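Long-range contacts in chaperone SycD (Yersinia enterocolitica, PDB 2VGX), which acts as a chaperone for the translocator proteins of type III secretion and probably also modulates expression of the yop operon: residues Ile16-Leu21 with Val49-Asp54; Phe57-Gly62 with Pro89-His94. One frame throughout, in Å; residues are numbered along the deposited sequence.

Interaction 1: Ile16-Leu21 with Val49-Asp54; sequences ISSDTL and VLDHYD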
ATOM      1  N   ILE B  16       7.170  -6.544   4.092  1.00 15.39           N
ATOM      2  CA  ILE B  16       6.733  -5.158   4.114  1.00 15.17           C
ATOM      3  C   ILE B  16       7.434  -4.466   5.298  1.00 14.80           C
ATOM      4  O   ILE B  16       7.257  -4.892   6.434  1.00 16.26           O
ATOM      5  CB  ILE B  16       5.221  -5.090   4.360  1.00 17.03           C
ATOM      6  CG1 ILE B  16       4.434  -6.004   3.391  1.00 18.90           C
ATOM      7  CG2 ILE B  16       4.727  -3.629   4.396  1.00 16.80           C
ATOM      8  CD1 ILE B  16       4.437  -5.558   2.024  1.00 21.87           C
ATOM      9  N   SER B  17       8.222  -3.423   5.027  1.00 12.28           N
ATOM     10  CA  SER B  17       8.835  -2.585   6.048  1.00 13.59           C
ATOM     11  C   SER B  17       8.402  -1.156   5.773  1.00 12.94           C
ATOM     12  O   SER B  17       7.759  -0.890   4.751  1.00 11.00           O
ATOM     13  CB  SER B  17      10.368  -2.693   5.941  1.00 14.60           C
ATOM     14  OG  SER B  17      10.817  -2.195   4.689  1.00 16.36           O
ATOM     15  N   SER B  18       8.763  -0.216   6.647  1.00 12.06           N
ATOM     16  CA  SER B  18       8.494   1.198   6.356  1.00 11.97           C
ATOM     17  C   SER B  18       9.108   1.618   5.013  1.00 12.49           C
ATOM     18  O   SER B  18       8.524   2.417   4.284  1.00 10.43           O
ATOM     19  CB  SER B  18       9.023   2.093   7.485  1.00 14.10           C
ATOM     20  OG  SER B  18       8.289   1.817   8.669  1.00 16.25           O
ATOM     21  N   ASP B  19      10.272   1.061   4.677  1.00 13.61           N
ATOM     22  CA  ASP B  19      10.904   1.338   3.359  1.00 16.51           C
ATOM     23  C   ASP B  19      10.007   0.970   2.175  1.00 13.60           C
ATOM     24  O   ASP B  19       9.940   1.727   1.193  1.00 12.42           O
ATOM     25  CB  ASP B  19      12.251   0.631   3.220  1.00 21.77           C
ATOM     26  CG  ASP B  19      13.326   1.223   4.120  1.00 29.48           C
ATOM     27  OD1 ASP B  19      13.241   2.430   4.481  1.00 31.82           O
ATOM     28  OD2 ASP B  19      14.265   0.478   4.463  1.00 32.91           O
ATOM     29  N   THR B  20       9.319  -0.176   2.271  1.00  8.96           N
ATOM     30  CA  THR B  20       8.375  -0.608   1.250  1.00 11.20           C
ATOM     31  C   THR B  20       7.314   0.472   0.995  1.00 11.06           C
ATOM     32  O   THR B  20       6.846   0.618  -0.140  1.00 10.25           O
ATOM     33  CB  THR B  20       7.630  -1.904   1.680  1.00 11.34           C
ATOM     34  OG1 THR B  20       8.567  -2.865   2.220  1.00  9.29           O
ATOM     35  CG2 THR B  20       6.817  -2.504   0.518  1.00 11.71           C
ATOM     36  N   LEU B  21       6.950   1.228   2.042  1.00  8.83           N
ATOM     37  CA  LEU B  21       5.771   2.118   1.993  1.00  9.81           C
ATOM     38  C   LEU B  21       6.126   3.598   1.751  1.00 11.32           C
ATOM     39  O   LEU B  21       5.234   4.442   1.562  1.00  9.01           O
ATOM     40  CB  LEU B  21       4.936   1.962   3.296  1.00  5.92           C
ATOM     41  CG  LEU B  21       4.538   0.517   3.675  1.00  7.48           C
ATOM     42  CD1 LEU B  21       3.841   0.519   5.014  1.00  7.96           C
ATOM     43  CD2 LEU B  21       3.635  -0.145   2.605  1.00  6.24           C
ATOM     44  N   VAL B  49      -3.728   0.532   6.977  1.00  4.83           N
ATOM     45  CA  VAL B  49      -3.942  -0.928   6.998  1.00  7.44           C
ATOM     46  C   VAL B  49      -2.653  -1.739   6.947  1.00  9.89           C
ATOM     47  O   VAL B  49      -2.509  -2.779   7.666  1.00  8.76           O
ATOM     48  CB  VAL B  49      -4.939  -1.332   5.898  1.00  8.26           C
ATOM     49  CG1 VAL B  49      -5.092  -2.856   5.788  1.00  9.61           C
ATOM     50  CG2 VAL B  49      -6.305  -0.676   6.200  1.00  6.55           C
ATOM     51  N   LEU B  50      -1.724  -1.269   6.103  1.00  7.88           N
ATOM     52  CA  LEU B  50      -0.431  -1.928   5.913  1.00  7.66           C
ATOM     53  C   LEU B  50       0.489  -1.792   7.108  1.00  8.00           C
ATOM     54  O   LEU B  50       1.232  -2.725   7.408  1.00  9.55           O
ATOM     55  CB  LEU B  50       0.240  -1.469   4.610  1.00  7.30           C
ATOM     56  CG  LEU B  50      -0.472  -1.883   3.303  1.00  8.48           C
ATOM     57  CD1 LEU B  50      -0.212  -0.884   2.123  1.00  8.81           C
ATOM     58  CD2 LEU B  50      -0.158  -3.344   2.913  1.00  9.79           C
ATOM     59  N   ASP B  51       0.461  -0.631   7.768  1.00  8.00           N
ATOM     60  CA  ASP B  51       1.132  -0.479   9.052  1.00  9.08           C
ATOM     61  C   ASP B  51       0.263   0.317   9.999  1.00  9.84           C
ATOM     62  O   ASP B  51       0.303   1.553   9.981  1.00  6.68           O
ATOM     63  CB  ASP B  51       2.510   0.199   8.930  1.00 10.12           C
ATOM     64  CG  ASP B  51       3.340   0.094  10.228  1.00 11.96           C
ATOM     65  OD1 ASP B  51       2.800  -0.340  11.295  1.00 10.31           O
ATOM     66  OD2 ASP B  51       4.525   0.478  10.185  1.00 10.72           O
ATOM     67  N   HIS B  52      -0.480  -0.385  10.857  1.00  7.18           N
ATOM     68  CA  HIS B  52      -1.380   0.314  11.751  1.00  8.83           C
ATOM     69  C   HIS B  52      -0.758   0.793  13.052  1.00  7.14           C
ATOM     70  O   HIS B  52      -1.464   1.211  13.961  1.00  8.25           O
ATOM     71  CB  HIS B  52      -2.718  -0.414  11.984  1.00  9.73           C
ATOM     72  CG  HIS B  52      -2.620  -1.628  12.842  1.00 13.04           C
ATOM     73  ND1 HIS B  52      -2.862  -1.608  14.200  1.00 16.53           N
ATOM     74  CD2 HIS B  52      -2.326  -2.913  12.533  1.00 17.24           C
ATOM     75  CE1 HIS B  52      -2.723  -2.830  14.686  1.00 18.24           C
ATOM     76  NE2 HIS B  52      -2.389  -3.638  13.698  1.00 18.09           N
ATOM     77  N   TYR B  53       0.563   0.744  13.110  1.00  6.55           N
ATOM     78  CA  TYR B  53       1.311   1.339  14.204  1.00  8.37           C
ATOM     79  C   TYR B  53       2.105   2.605  13.819  1.00  8.53           C
ATOM     80  O   TYR B  53       2.802   3.186  14.668  1.00  9.01           O
ATOM     81  CB  TYR B  53       2.244   0.292  14.847  1.00  9.54           C
ATOM     82  CG  TYR B  53       1.478  -0.917  15.354  1.00  7.52           C
ATOM     83  CD1 TYR B  53       0.555  -0.776  16.370  1.00  9.41           C
ATOM     84  CD2 TYR B  53       1.693  -2.202  14.813  1.00 11.11           C
ATOM     85  CE1 TYR B  53      -0.176  -1.874  16.845  1.00  9.61           C
ATOM     86  CE2 TYR B  53       0.979  -3.318  15.295  1.00  8.79           C
ATOM     87  CZ  TYR B  53       0.054  -3.137  16.303  1.00  8.60           C
ATOM     88  OH  TYR B  53      -0.680  -4.202  16.775  1.00  8.38           O
ATOM     89  N   ASP B  54       2.002   3.039  12.570  1.00  6.21           N
ATOM     90  CA  ASP B  54       2.761   4.206  12.100  1.00  7.94           C
ATOM     91  C   ASP B  54       1.900   5.472  12.228  1.00  7.50           C
ATOM     92  O   ASP B  54       1.003   5.691  11.416  1.00  7.65           O
ATOM     93  CB  ASP B  54       3.205   4.014  10.631  1.00  8.62           C
ATOM     94  CG  ASP B  54       4.327   4.987  10.217  1.00 11.04           C
ATOM     95  OD1 ASP B  54       4.296   6.178  10.618  1.00 12.06           O
ATOM     96  OD2 ASP B  54       5.234   4.561   9.463  1.00 10.70           O
TER
HETATM   97  O   HOH W   1       5.648   2.282   8.396  1.00 10.89           O

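Interaction 2: Phe57-Gly62 with Pro89-His94; sequences FFLGLG and PRFPFH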
ATOM      1  N   PHE B  57       0.769   7.908   9.239  1.00  6.34           N
ATOM      2  CA  PHE B  57      -0.375   7.527   8.383  1.00  5.91           C
ATOM      3  C   PHE B  57      -1.711   7.966   8.942  1.00  6.39           C
ATOM      4  O   PHE B  57      -2.611   8.327   8.149  1.00  5.07           O
ATOM      5  CB  PHE B  57      -0.360   6.011   8.101  1.00  5.58           C
ATOM      6  CG  PHE B  57       0.951   5.510   7.503  1.00  6.14           C
ATOM      7  CD1 PHE B  57       1.823   6.386   6.829  1.00  6.79           C
ATOM      8  CD2 PHE B  57       1.304   4.157   7.614  1.00  7.65           C
ATOM      9  CE1 PHE B  57       3.023   5.920   6.288  1.00  6.36           C
ATOM     10  CE2 PHE B  57       2.497   3.664   7.067  1.00  4.77           C
ATOM     11  CZ  PHE B  57       3.366   4.545   6.392  1.00  6.59           C
ATOM     12  N   PHE B  58      -1.854   7.923  10.282  1.00  3.74           N
ATOM     13  CA  PHE B  58      -3.120   8.363  10.937  1.00  5.73           C
ATOM     14  C   PHE B  58      -3.229   9.858  10.968  1.00  5.84           C
ATOM     15  O   PHE B  58      -4.349  10.393  10.923  1.00  5.59           O
ATOM     16  CB  PHE B  58      -3.315   7.723  12.325  1.00  4.56           C
ATOM     17  CG  PHE B  58      -3.437   6.214  12.217  1.00  5.52           C
ATOM     18  CD1 PHE B  58      -4.684   5.638  12.037  1.00  5.32           C
ATOM     19  CD2 PHE B  58      -2.288   5.396  12.183  1.00  3.65           C
ATOM     20  CE1 PHE B  58      -4.794   4.243  11.865  1.00  5.57           C
ATOM     21  CE2 PHE B  58      -2.404   4.016  12.018  1.00  7.33           C
ATOM     22  CZ  PHE B  58      -3.670   3.456  11.870  1.00  6.22           C
ATOM     23  N   LEU B  59      -2.075  10.533  11.025  1.00  4.53           N
ATOM     24  CA  LEU B  59      -2.084  11.993  10.879  1.00  6.32           C
ATOM     25  C   LEU B  59      -2.590  12.367   9.470  1.00  6.10           C
ATOM     26  O   LEU B  59      -3.451  13.232   9.325  1.00  8.38           O
ATOM     27  CB  LEU B  59      -0.695  12.578  11.125  1.00  6.88           C
ATOM     28  CG  LEU B  59      -0.587  14.125  11.049  1.00 11.28           C
ATOM     29  CD1 LEU B  59      -1.544  14.810  12.100  1.00  8.59           C
ATOM     30  CD2 LEU B  59       0.886  14.588  11.191  1.00 10.95           C
ATOM     31  N   GLY B  60      -2.085  11.700   8.434  1.00  8.14           N
ATOM     32  CA  GLY B  60      -2.491  12.033   7.074  1.00  7.45           C
ATOM     33  C   GLY B  60      -3.950  11.680   6.835  1.00  8.58           C
ATOM     34  O   GLY B  60      -4.691  12.419   6.143  1.00 10.18           O
ATOM     35  N   LEU B  61      -4.382  10.543   7.386  1.00  8.82           N
ATOM     36  CA  LEU B  61      -5.774  10.091   7.195  1.00  8.51           C
ATOM     37  C   LEU B  61      -6.725  11.053   7.884  1.00  8.50           C
ATOM     38  O   LEU B  61      -7.811  11.413   7.343  1.00  7.90           O
ATOM     39  CB  LEU B  61      -5.965   8.667   7.765  1.00  9.60           C
ATOM     40  CG  LEU B  61      -7.369   8.071   7.556  1.00  8.35           C
ATOM     41  CD1 LEU B  61      -7.507   7.776   6.042  1.00  9.76           C
ATOM     42  CD2 LEU B  61      -7.537   6.839   8.387  1.00  9.12           C
ATOM     43  N   GLY B  62      -6.340  11.451   9.097  1.00  8.33           N
ATOM     44  CA  GLY B  62      -7.133  12.424   9.876  1.00  9.66           C
ATOM     45  C   GLY B  62      -7.260  13.759   9.155  1.00  8.91           C
ATOM     46  O   GLY B  62      -8.361  14.322   9.064  1.00  7.66           O
ATOM     47  N   PRO B  89       2.096  16.788  19.368  1.00 10.41           N
ATOM     48  CA  PRO B  89       0.948  17.647  19.708  1.00 10.02           C
ATOM     49  C   PRO B  89      -0.088  17.826  18.563  1.00  8.74           C
ATOM     50  O   PRO B  89      -1.209  18.294  18.797  1.00 11.25           O
ATOM     51  CB  PRO B  89       1.626  18.997  20.038  1.00 11.76           C
ATOM     52  CG  PRO B  89       2.874  18.990  19.119  1.00 12.72           C
ATOM     53  CD  PRO B  89       3.356  17.550  19.248  1.00 11.70           C
ATOM     54  N   ARG B  90       0.261  17.491  17.336  1.00 11.01           N
ATOM     55  CA  ARG B  90      -0.702  17.728  16.247  1.00 10.86           C
ATOM     56  C   ARG B  90      -1.972  16.905  16.419  1.00 10.01           C
ATOM     57  O   ARG B  90      -3.073  17.320  15.993  1.00 11.17           O
ATOM     58  CB  ARG B  90      -0.061  17.499  14.893  1.00 14.67           C
ATOM     59  CG  ARG B  90       0.907  18.614  14.429  1.00 17.07           C
ATOM     60  CD  ARG B  90       1.612  18.160  13.159  1.00 20.61           C
ATOM     61  NE  ARG B  90       2.727  19.008  12.702  1.00 24.12           N
ATOM     62  CZ  ARG B  90       3.990  18.897  13.124  1.00 25.58           C
ATOM     63  NH1 ARG B  90       4.317  18.001  14.064  1.00 24.42           N
ATOM     64  NH2 ARG B  90       4.930  19.698  12.614  1.00 24.07           N
ATOM     65  N   PHE B  91      -1.863  15.754  17.093  1.00 10.15           N
ATOM     66  CA  PHE B  91      -3.062  14.927  17.261  1.00  9.38           C
ATOM     67  C   PHE B  91      -4.128  15.596  18.139  1.00 10.62           C
ATOM     68  O   PHE B  91      -5.254  15.757  17.682  1.00 10.85           O
ATOM     69  CB  PHE B  91      -2.732  13.521  17.734  1.00  6.26           C
ATOM     70  CG  PHE B  91      -2.030  12.702  16.696  1.00  9.00           C
ATOM     71  CD1 PHE B  91      -2.612  12.488  15.444  1.00  6.61           C
ATOM     72  CD2 PHE B  91      -0.781  12.155  16.966  1.00  8.97           C
ATOM     73  CE1 PHE B  91      -1.951  11.724  14.489  1.00  9.50           C
ATOM     74  CE2 PHE B  91      -0.135  11.388  16.014  1.00 10.76           C
ATOM     75  CZ  PHE B  91      -0.739  11.169  14.779  1.00  6.24           C
ATOM     76  N   PRO B  92      -3.802  15.945  19.407  1.00 10.90           N
ATOM     77  CA  PRO B  92      -4.810  16.669  20.216  1.00 10.96           C
ATOM     78  C   PRO B  92      -5.224  18.034  19.623  1.00 10.58           C
ATOM     79  O   PRO B  92      -6.372  18.416  19.771  1.00 11.68           O
ATOM     80  CB  PRO B  92      -4.118  16.860  21.566  1.00 10.17           C
ATOM     81  CG  PRO B  92      -2.662  16.681  21.295  1.00 11.64           C
ATOM     82  CD  PRO B  92      -2.583  15.663  20.189  1.00  9.89           C
ATOM     83  N   PHE B  93      -4.313  18.718  18.955  1.00  9.52           N
ATOM     84  CA  PHE B  93      -4.626  20.019  18.327  1.00 11.40           C
ATOM     85  C   PHE B  93      -5.673  19.875  17.214  1.00 12.53           C
ATOM     86  O   PHE B  93      -6.736  20.540  17.241  1.00 12.37           O
ATOM     87  CB  PHE B  93      -3.369  20.737  17.796  1.00 11.05           C
ATOM     88  CG  PHE B  93      -3.692  22.026  17.090  1.00 14.70           C
ATOM     89  CD1 PHE B  93      -4.039  23.161  17.827  1.00 14.87           C
ATOM     90  CD2 PHE B  93      -3.690  22.109  15.699  1.00 15.71           C
ATOM     91  CE1 PHE B  93      -4.380  24.368  17.191  1.00 16.71           C
ATOM     92  CE2 PHE B  93      -4.027  23.315  15.067  1.00 17.65           C
ATOM     93  CZ  PHE B  93      -4.364  24.440  15.831  1.00 15.42           C
ATOM     94  N   HIS B  94      -5.403  19.002  16.241  1.00 10.85           N
ATOM     95  CA  HIS B  94      -6.372  18.817  15.146  1.00 11.56           C
ATOM     96  C   HIS B  94      -7.689  18.221  15.602  1.00 11.50           C
ATOM     97  O   HIS B  94      -8.742  18.641  15.128  1.00 12.78           O
ATOM     98  CB  HIS B  94      -5.761  18.125  13.924  1.00 11.58           C
ATOM     99  CG  HIS B  94      -4.665  18.921  13.280  1.00 14.55           C
ATOM    100  ND1 HIS B  94      -4.848  20.205  12.818  1.00 11.40           N
ATOM    101  CD2 HIS B  94      -3.371  18.613  13.032  1.00 14.76           C
ATOM    102  CE1 HIS B  94      -3.710  20.657  12.322  1.00 15.50           C
ATOM    103  NE2 HIS B  94      -2.798  19.709  12.440  1.00 15.95           N
TER

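Interaction 1: Ile16-Leu21 with Val49-Asp54
At one end of a tetratricopeptide repeat helix pair, L21 in the first turn of helix 18-33 packs against L50 at the close of helix 44-50, while S18 reaches D51 and D54 through a bound water. The leucine chains slant across one another. L21 CD2 lies 3.9 Å from L50 CD1, and the other branch, L21 CD1, rests 4.1 Å from D51 CB, where the two side chains stand at about a right angle. L21 thus spans the helix end and the first residue of the turn that follows. L50 also packs on an apolar side chain of another protein chain.

In this helical-repeat fold the link from helix 44-50 to helix 55-67 is a type I beta turn from D51 to D54. D51 OD1 closes an Asx turn by accepting from Y53 N (3.1 Å), which meets it from above the carboxylate plane, 42° out of it. The other oxygen, OD2, accepts from the water. S18 OG, set anti to its carbonyl carbon (chi1 -65°), donates to this water at 2.7 Å. The water in turn donates to D51 OD2 at 2.8 Å and to D54 OD2 at 2.6 Å, so three bonds grip it. D54 OD2 additionally forms a salt bridge with R56, which would be expected to offset part of the negative charge gathered by the two aspartates. S17, at the N-cap of helix 18-33, forms a capping box with T20: S17 N donates to T20 OG1 almost straight, at 2.9 Å, whereas the return bond from T20 N to S17 OG is weak.

Interaction 2: Phe57-Gly62 with Pro89-His94
L59 of helix 55-67 lies slantwise against both F91 and R90 of helix 90-100, with the phenylalanine ring turned so that a corner of it meets the leucine backbone. These helices belong to the tetratricopeptide repeat array, and over the short segments in contact their axes run at 18° with the same N-to-C sense, 11.1 Å apart. At that separation long side chains have to bridge the gap, and F91 does so mainly with the outer end of its ring. L59 CA approaches F91 CE1 obliquely at 3.6 Å, and L59 CB lies 3.7 Å from the same ring atom, whereas L59 N sits at the ring edge, in its plane. F58 C is likewise near the ring plane at the edge. Helix 71-84 joins the packing: Y78 touches both L59 and F91, and A82 touches F91.

Both leucine branches meet helix 90-100. A chi1 of -178° sets L59 CG anti to the backbone N. L59 CD2 lies 4.1 Å from R90 CD, against the aliphatic part of an arginine chain that is extended from CG to NE, while L59 CD1 sits 3.9 Å from F91 CE1 and 4.2 Å from R90 CB. The CB and CD methylenes of R90 thus meet L59, while its NH1 engages E88 in a salt bridge. H94, one turn after R90, presents its imidazole with F93 CD2 over one face, and ND1 is bonded to E97 OE1. No hydrogen bond links the two segments. L59 CD1 approaches H94 CD2 obliquely at 4.3 Å.

Overall arrangement
The two contacts lie in series along the chain, their centres about 17 Å apart. Interaction 1 is a surface contact, about 15 Å from the chain centre, and joins the start of helix 18-33 to the end of helix 44-50 and the turn after it; interaction 2 is partly buried, about 3 Å from that centre, and joins two helices of like direction. Their chemistry follows: an ordered water and carboxylates supplement leucine packing in the first, whereas carbon contacts carry the second, with R90 NH1 and H94 ND1 bonded to E88 and E97. Helix 55-67 connects them, since F57 CE2 meets L21 CD1 at 4.0 Å and F58 CE2 meets H52 O at 3.5 Å. Another protein chain reaches only interaction 1.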